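Local structure of paenibacillus xanthan lyase (Paenibacillus, 6F2P) at residues K478-K483 against S498-T503. The protein is a xanthan lyase that removes terminal mannose residues from the side chains of xanthan, probably by beta-elimination. Numbering follows the deposited sequence.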
loop_
_atom_site.group_PDB
_atom_site.type_symbol
_atom_site.label_atom_id
_atom_site.label_comp_id
_atom_site.label_asym_id
_atom_site.label_seq_id
_atom_site.Cartn_x
_atom_site.Cartn_y
_atom_site.Cartn_z
ATOM N N LYS A 478 -9.899 -13.905 -16.603
ATOM C CA LYS A 478 -10.678 -13.137 -17.561
ATOM C C LYS A 478 -9.797 -12.138 -18.302
ATOM O O LYS A 478 -8.659 -11.883 -17.901
ATOM C CB LYS A 478 -11.824 -12.417 -16.858
ATOM C CG LYS A 478 -12.711 -13.325 -15.994
ATOM C CD LYS A 478 -13.382 -14.412 -16.795
ATOM C CE LYS A 478 -14.493 -15.080 -15.976
ATOM N NZ LYS A 478 -15.063 -16.293 -16.661
ATOM N N SER A 479 -10.308 -11.585 -19.395
ATOM C CA SER A 479 -9.563 -10.548 -20.093
ATOM C C SER A 479 -9.885 -9.208 -19.447
ATOM O O SER A 479 -9.097 -8.259 -19.540
ATOM C CB SER A 479 -9.916 -10.509 -21.577
ATOM O OG SER A 479 -11.265 -10.117 -21.769
ATOM N N LEU A 480 -11.047 -9.153 -18.793
ATOM C CA LEU A 480 -11.575 -7.926 -18.209
ATOM C C LEU A 480 -10.504 -7.153 -17.478
ATOM O O LEU A 480 -9.747 -7.711 -16.687
ATOM C CB LEU A 480 -12.745 -8.211 -17.256
ATOM C CG LEU A 480 -13.296 -6.953 -16.569
ATOM C CD1 LEU A 480 -13.757 -5.916 -17.591
ATOM C CD2 LEU A 480 -14.421 -7.258 -15.589
ATOM N N THR A 481 -10.432 -5.862 -17.771
ATOM C CA THR A 481 -9.484 -4.991 -17.107
ATOM C C THR A 481 -10.087 -3.596 -17.003
ATOM O O THR A 481 -10.946 -3.220 -17.805
ATOM C CB THR A 481 -8.145 -4.969 -17.862
ATOM O OG1 THR A 481 -7.119 -4.432 -17.021
ATOM C CG2 THR A 481 -8.268 -4.157 -19.142
ATOM N N ALA A 482 -9.667 -2.838 -15.998
ATOM C CA ALA A 482 -10.222 -1.507 -15.791
ATOM C C ALA A 482 -9.344 -0.654 -14.891
ATOM O O ALA A 482 -8.579 -1.175 -14.076
ATOM C CB ALA A 482 -11.603 -1.613 -15.200
ATOM N N LYS A 483 -9.461 0.663 -15.047
ATOM C CA LYS A 483 -8.820 1.597 -14.129
ATOM C C LYS A 483 -9.871 2.324 -13.291
ATOM O O LYS A 483 -10.639 3.161 -13.787
ATOM C CB LYS A 483 -7.901 2.564 -14.872
ATOM C CG LYS A 483 -6.619 1.902 -15.324
ATOM C CD LYS A 483 -6.000 2.584 -16.530
ATOM C CE LYS A 483 -4.719 1.871 -16.936
ATOM N NZ LYS A 483 -4.003 2.551 -18.046
ATOM N N SER A 498 -12.258 4.112 -16.191
ATOM C CA SER A 498 -11.985 4.251 -17.607
ATOM C C SER A 498 -11.050 3.124 -17.984
ATOM O O SER A 498 -10.599 2.372 -17.117
ATOM C CB SER A 498 -11.284 5.572 -17.884
ATOM O OG SER A 498 -9.962 5.512 -17.382
ATOM N N GLY A 499 -10.746 3.016 -19.272
ATOM C CA GLY A 499 -9.929 1.926 -19.773
ATOM C C GLY A 499 -10.601 0.577 -19.600
ATOM O O GLY A 499 -9.935 -0.450 -19.611
ATOM N N ILE A 500 -11.921 0.580 -19.434
ATOM C CA ILE A 500 -12.665 -0.650 -19.215
ATOM C C ILE A 500 -12.743 -1.449 -20.504
ATOM O O ILE A 500 -13.431 -1.054 -21.438
ATOM C CB ILE A 500 -14.091 -0.378 -18.710
ATOM C CG1 ILE A 500 -14.058 0.507 -17.464
ATOM C CG2 ILE A 500 -14.790 -1.693 -18.396
ATOM C CD1 ILE A 500 -15.421 0.936 -16.981
ATOM N N ALA A 501 -12.028 -2.570 -20.540
ATOM C CA ALA A 501 -11.896 -3.371 -21.750
ATOM C C ALA A 501 -12.015 -4.883 -21.487
ATOM O O ALA A 501 -11.488 -5.411 -20.501
ATOM C CB ALA A 501 -10.579 -3.051 -22.442
ATOM N N SER A 502 -12.706 -5.574 -22.384
ATOM C CA SER A 502 -12.899 -7.006 -22.246
ATOM C C SER A 502 -13.114 -7.659 -23.604
ATOM O O SER A 502 -13.651 -7.040 -24.521
ATOM C CB SER A 502 -14.094 -7.291 -21.331
ATOM O OG SER A 502 -14.496 -8.641 -21.443
ATOM N N THR A 503 -12.685 -8.910 -23.727
ATOM C CA THR A 503 -12.991 -9.709 -24.903
ATOM C C THR A 503 -13.649 -11.017 -24.487
ATOM O O THR A 503 -13.527 -12.024 -25.180
ATOM C CB THR A 503 -11.732 -10.024 -25.721
ATOM O OG1 THR A 503 -10.693 -10.479 -24.845
ATOM C CG2 THR A 503 -11.258 -8.790 -26.465
#
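The antiparallel hairpin of strands 481-488 and 493-501 in the super-sandwich domain is held here at its open end, where the first strand begins and the second finishes. Thr481 and Ala501 form a hydrogen-bonded pair: Thr481 N reaches Ala501 O at 3.0 Å, nearly along the C=O axis, and Ala501 N returns a bond of 3.0 Å to Thr481 O in the carbonyl plane. Two residues on, Lys483 pairs with Ser498, its N lying 2.9 Å from Ser498 O. The extra residue on the second strand makes a G1 beta bulge, in which Gly499, at a positive phi of 65°, and Ile500 both face Gly613 of strand 613-621.

On one face Ala482 CB rests against Ile500 CG1 at 4.0 Å, while Leu480, with CG anti to its backbone N, lays CD1 alongside Ser502 CB. Thr481 and Ala501 share the other face, where Thr481 turns OG1 back to Leu473 O and holds CG2 over Ala501 O. The long Lys483 chain runs out, extended beyond CG, until NZ meets Ser644 O.

Beyond the Thr481-Ala501 pair, a side chain takes over the link between the two chains. Ser479 OG, set between its backbone N and carbonyl carbon (chi1 66°), takes an almost straight bond from Thr503 N at 2.7 Å and a second from Thr503 OG1 at 3.1 Å; Asp504 OD2, which also binds Ser502 OG, is its third partner. An alanine in place of Ser479 would lose all three bonds and would probably let the chain at 502-504 drift from the first strand. Backbone pairing interrupted by a G1 bulge is typical of a twisted antiparallel sheet, such as the large ones of the polysaccharide lyase family 8 super-sandwich.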